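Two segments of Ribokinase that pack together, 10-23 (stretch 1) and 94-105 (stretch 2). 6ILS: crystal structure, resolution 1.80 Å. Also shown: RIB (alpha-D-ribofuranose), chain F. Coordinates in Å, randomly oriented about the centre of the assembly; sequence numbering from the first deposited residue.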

# COMPACT_ATOMS: atom_id res chain seq x y z
N SER B 10 15.56 4.10 -7.83
CA SER B 10 14.45 3.80 -6.94
C SER B 10 13.46 2.75 -7.44
O SER B 10 13.24 2.60 -8.64
CB SER B 10 13.67 5.06 -6.68
OG SER B 10 13.21 5.61 -7.91
N ALA B 11 12.82 2.08 -6.49
CA ALA B 11 11.70 1.19 -6.76
C ALA B 11 10.61 1.49 -5.74
O ALA B 11 10.88 1.51 -4.55
CB ALA B 11 12.13 -0.28 -6.68
N ASN B 12 9.40 1.78 -6.22
CA ASN B 12 8.25 2.13 -5.38
C ASN B 12 7.06 1.24 -5.68
O ASN B 12 6.82 0.91 -6.83
CB ASN B 12 7.79 3.58 -5.63
CG ASN B 12 8.76 4.61 -5.14
OD1 ASN B 12 9.48 4.40 -4.16
ND2 ASN B 12 8.77 5.77 -5.80
N ALA B 13 6.30 0.90 -4.65
CA ALA B 13 4.93 0.45 -4.90
C ALA B 13 4.09 1.72 -4.97
O ALA B 13 4.11 2.53 -4.06
CB ALA B 13 4.44 -0.49 -3.80
N ASP B 14 3.36 1.88 -6.07
CA ASP B 14 2.53 3.05 -6.26
C ASP B 14 1.10 2.75 -5.81
O ASP B 14 0.43 1.94 -6.44
CB ASP B 14 2.56 3.48 -7.73
CG ASP B 14 3.89 4.11 -8.13
OD1 ASP B 14 4.60 4.65 -7.24
OD2 ASP B 14 4.22 4.10 -9.34
N ILE B 15 0.67 3.38 -4.72
CA ILE B 15 -0.65 3.15 -4.15
C ILE B 15 -1.63 4.24 -4.60
O ILE B 15 -1.68 5.32 -4.02
CB ILE B 15 -0.63 3.14 -2.61
CG1 ILE B 15 0.52 2.29 -2.05
CG2 ILE B 15 -1.97 2.62 -2.08
CD1 ILE B 15 0.31 0.83 -2.19
N TYR B 16 -2.40 3.94 -5.63
CA TYR B 16 -3.37 4.88 -6.19
C TYR B 16 -4.73 4.74 -5.54
O TYR B 16 -5.28 3.65 -5.51
CB TYR B 16 -3.53 4.65 -7.69
CG TYR B 16 -2.27 4.94 -8.45
CD1 TYR B 16 -1.92 6.24 -8.78
CD2 TYR B 16 -1.42 3.91 -8.84
CE1 TYR B 16 -0.76 6.51 -9.47
CE2 TYR B 16 -0.26 4.17 -9.54
CZ TYR B 16 0.06 5.48 -9.85
OH TYR B 16 1.22 5.74 -10.55
N VAL B 17 -5.26 5.84 -5.02
CA VAL B 17 -6.63 5.84 -4.53
C VAL B 17 -7.43 6.94 -5.24
O VAL B 17 -7.01 8.10 -5.31
CB VAL B 17 -6.72 6.01 -3.00
CG1 VAL B 17 -6.05 4.82 -2.29
CG2 VAL B 17 -6.08 7.32 -2.54
N GLU B 18 -8.57 6.56 -5.81
CA GLU B 18 -9.48 7.51 -6.44
C GLU B 18 -10.42 8.11 -5.40
O GLU B 18 -11.23 7.41 -4.79
CB GLU B 18 -10.29 6.83 -7.54
CG GLU B 18 -9.52 6.58 -8.81
CD GLU B 18 -10.35 5.84 -9.84
OE1 GLU B 18 -11.58 6.06 -9.86
OE2 GLU B 18 -9.77 5.05 -10.62
N ILE B 19 -10.31 9.42 -5.19
CA ILE B 19 -11.20 10.12 -4.27
C ILE B 19 -11.90 11.29 -4.97
O ILE B 19 -11.59 11.61 -6.12
CB ILE B 19 -10.43 10.64 -3.03
CG1 ILE B 19 -9.37 11.66 -3.44
CG2 ILE B 19 -9.79 9.49 -2.27
CD1 ILE B 19 -8.47 12.09 -2.29
N GLU B 20 -12.86 11.90 -4.29
CA GLU B 20 -13.52 13.09 -4.82
C GLU B 20 -12.68 14.31 -4.48
O GLU B 20 -12.29 15.08 -5.36
CB GLU B 20 -14.94 13.24 -4.25
N ARG B 21 -12.39 14.46 -3.19
CA ARG B 21 -11.56 15.54 -2.68
C ARG B 21 -10.60 15.01 -1.63
O ARG B 21 -10.86 13.99 -0.99
CB ARG B 21 -12.43 16.64 -2.08
CG ARG B 21 -13.31 16.16 -0.93
CD ARG B 21 -13.27 17.12 0.24
NE ARG B 21 -14.31 16.83 1.23
CZ ARG B 21 -14.13 16.07 2.30
NH1 ARG B 21 -12.95 15.52 2.54
NH2 ARG B 21 -15.14 15.86 3.14
N LEU B 22 -9.48 15.71 -1.43
CA LEU B 22 -8.57 15.38 -0.34
C LEU B 22 -9.29 15.53 1.00
O LEU B 22 -10.11 16.44 1.17
CB LEU B 22 -7.33 16.27 -0.40
N PRO B 23 -9.02 14.63 1.95
CA PRO B 23 -9.65 14.72 3.27
C PRO B 23 -9.05 15.85 4.10
O PRO B 23 -8.02 16.41 3.71
CB PRO B 23 -9.34 13.36 3.90
CG PRO B 23 -8.05 12.97 3.27
CD PRO B 23 -8.12 13.46 1.85
O5 RIB F . 7.88 8.64 -12.85
C5 RIB F . 6.96 7.78 -12.24
C4 RIB F . 7.36 7.49 -10.94
O4 RIB F . 7.62 8.72 -10.11
C3 RIB F . 6.09 6.84 -10.23
O3 RIB F . 6.11 5.36 -10.53
C2 RIB F . 6.14 7.19 -9.03
O2 RIB F . 6.44 6.07 -8.10
C1 RIB F . 7.29 8.39 -8.89
O1 RIB F . 8.39 7.92 -8.20
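Stretch 2 (94-105) PTGHAVVMLQSD

Stretch 2 lies beside stretch 1 as a neighbouring parallel strand. Residues 97 to 102 have extended phi/psi values, from -152/163 at His97 to -77/131 at Leu102, and the axis of strand 96-102 runs 17° from that of strand 12-18 (signed crossing angle -17°), with a closest approach of 4.3 Å. The register is regular: CA to CA, Ala13 faces His97 at 4.6 Å, Asp14 Ala98 at 5.0 Å, Ile15 Val99 at 4.7 Å, Tyr16 Val100 at 4.7 Å and Val17 Met101 at 5.1 Å.

Backbone hydrogen bonds fix this register. Ala13, Ile15 and Val17 each use both N and O toward even-numbered residues of stretch 2, and Ile19 its N, the alternation expected of parallel strands. Ala13 N donates to Gly96 O (3.0 Å) and Ala13 O accepts from Ala98 N (3.0 Å); Ile15 N reaches Ala98 O (2.8 Å) and Ile15 O takes Val100 N (2.7 Å); Val17 N meets Val100 O (3.0 Å) and Val17 O meets Leu102 N (3.0 Å). The last of these is the most bent, at 135°, whereas Ile19 N to Leu102 O (2.8 Å) is nearly straight at 172°. Beyond it, Ser104 N makes only a weak bond to Glu20 O, 3.5 Å long.

Apolar contacts occupy both faces of the pair. On the face carrying Tyr16, Val100 and Leu102, the tyrosine CD1 lies 3.4 Å from Val100 CB and 4.2 Å from Leu102 CD2. On the other, Val17 CG2 packs 3.7 Å from Met101 CG, and Ile19 CD1 approaches Met101 CB at 4.0 Å.

Water extends the pairing at each end. Water 1 lies 3.0 Å from Ala11 O and accepts from Gly96 N at 3.0 Å; water 2 joins Glu20 O (2.8 Å) to Asp105 N (2.6 Å).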

# COMPACT_ATOMS: atom_id res chain seq x y z
N PRO B 94 11.30 -0.60 4.97
CA PRO B 94 10.25 -1.00 4.03
C PRO B 94 10.62 -0.63 2.59
O PRO B 94 11.32 0.37 2.41
CB PRO B 94 9.04 -0.19 4.50
CG PRO B 94 9.64 1.07 5.06
CD PRO B 94 10.99 0.69 5.63
N THR B 95 10.17 -1.41 1.62
CA THR B 95 10.24 -1.00 0.21
C THR B 95 9.60 0.38 0.10
O THR B 95 8.56 0.64 0.72
CB THR B 95 9.52 -2.02 -0.71
OG1 THR B 95 10.18 -3.29 -0.61
CG2 THR B 95 9.48 -1.58 -2.19
N GLY B 96 10.22 1.29 -0.65
CA GLY B 96 9.66 2.61 -0.83
C GLY B 96 8.29 2.54 -1.47
O GLY B 96 7.96 1.62 -2.22
N HIS B 97 7.45 3.51 -1.15
CA HIS B 97 6.14 3.54 -1.75
C HIS B 97 5.63 4.97 -1.83
O HIS B 97 6.16 5.88 -1.18
CB HIS B 97 5.15 2.63 -0.99
CG HIS B 97 5.18 2.78 0.50
ND1 HIS B 97 6.22 2.30 1.27
CD2 HIS B 97 4.28 3.30 1.37
CE1 HIS B 97 5.97 2.55 2.54
NE2 HIS B 97 4.80 3.15 2.63
N ALA B 98 4.62 5.16 -2.67
CA ALA B 98 4.03 6.47 -2.92
C ALA B 98 2.51 6.36 -2.88
O ALA B 98 1.93 5.61 -3.67
CB ALA B 98 4.49 7.03 -4.25
N VAL B 99 1.88 7.07 -1.96
CA VAL B 99 0.43 7.15 -1.93
C VAL B 99 -0.03 8.25 -2.88
O VAL B 99 0.16 9.44 -2.61
CB VAL B 99 -0.10 7.42 -0.52
CG1 VAL B 99 -1.61 7.58 -0.54
CG2 VAL B 99 0.32 6.29 0.41
N VAL B 100 -0.64 7.86 -3.99
CA VAL B 100 -1.06 8.81 -5.00
C VAL B 100 -2.58 9.01 -4.94
O VAL B 100 -3.35 8.18 -5.42
CB VAL B 100 -0.65 8.35 -6.41
CG1 VAL B 100 -0.98 9.42 -7.44
CG2 VAL B 100 0.84 8.02 -6.44
N MET B 101 -3.00 10.13 -4.35
CA MET B 101 -4.42 10.45 -4.22
C MET B 101 -4.95 11.21 -5.43
O MET B 101 -4.80 12.43 -5.53
CB MET B 101 -4.66 11.26 -2.95
CG MET B 101 -4.38 10.47 -1.70
SD MET B 101 -3.85 11.49 -0.33
CE MET B 101 -3.68 10.24 0.94
N LEU B 102 -5.58 10.48 -6.34
CA LEU B 102 -6.22 11.07 -7.51
C LEU B 102 -7.56 11.71 -7.14
O LEU B 102 -8.39 11.09 -6.47
CB LEU B 102 -6.43 10.01 -8.60
CG LEU B 102 -5.28 9.06 -8.91
CD1 LEU B 102 -5.72 7.98 -9.88
CD2 LEU B 102 -4.10 9.82 -9.48
N GLN B 103 -7.78 12.94 -7.58
CA GLN B 103 -9.05 13.61 -7.35
C GLN B 103 -9.91 13.60 -8.60
O GLN B 103 -9.43 13.29 -9.69
CB GLN B 103 -8.84 15.05 -6.87
CG GLN B 103 -8.49 15.16 -5.40
CD GLN B 103 -7.23 15.97 -5.17
OE1 GLN B 103 -6.51 16.31 -6.12
NE2 GLN B 103 -6.96 16.29 -3.91
N SER B 104 -11.19 13.94 -8.44
CA SER B 104 -12.13 13.92 -9.56
C SER B 104 -11.90 15.08 -10.54
O SER B 104 -12.20 14.96 -11.73
CB SER B 104 -13.56 13.95 -9.05
OG SER B 104 -14.45 13.44 -10.03
N ASP B 105 -11.38 16.20 -10.04
CA ASP B 105 -11.11 17.36 -10.89
C ASP B 105 -9.96 17.09 -11.87
O ASP B 105 -10.07 17.43 -13.05
CB ASP B 105 -10.81 18.60 -10.03
CG ASP B 105 -9.81 18.32 -8.92
OD1 ASP B 105 -8.76 17.70 -9.19
OD2 ASP B 105 -10.08 18.74 -7.77
O HOH W 1 12.51 0.32 -2.38
O HOH W 2 -12.12 16.78 -7.57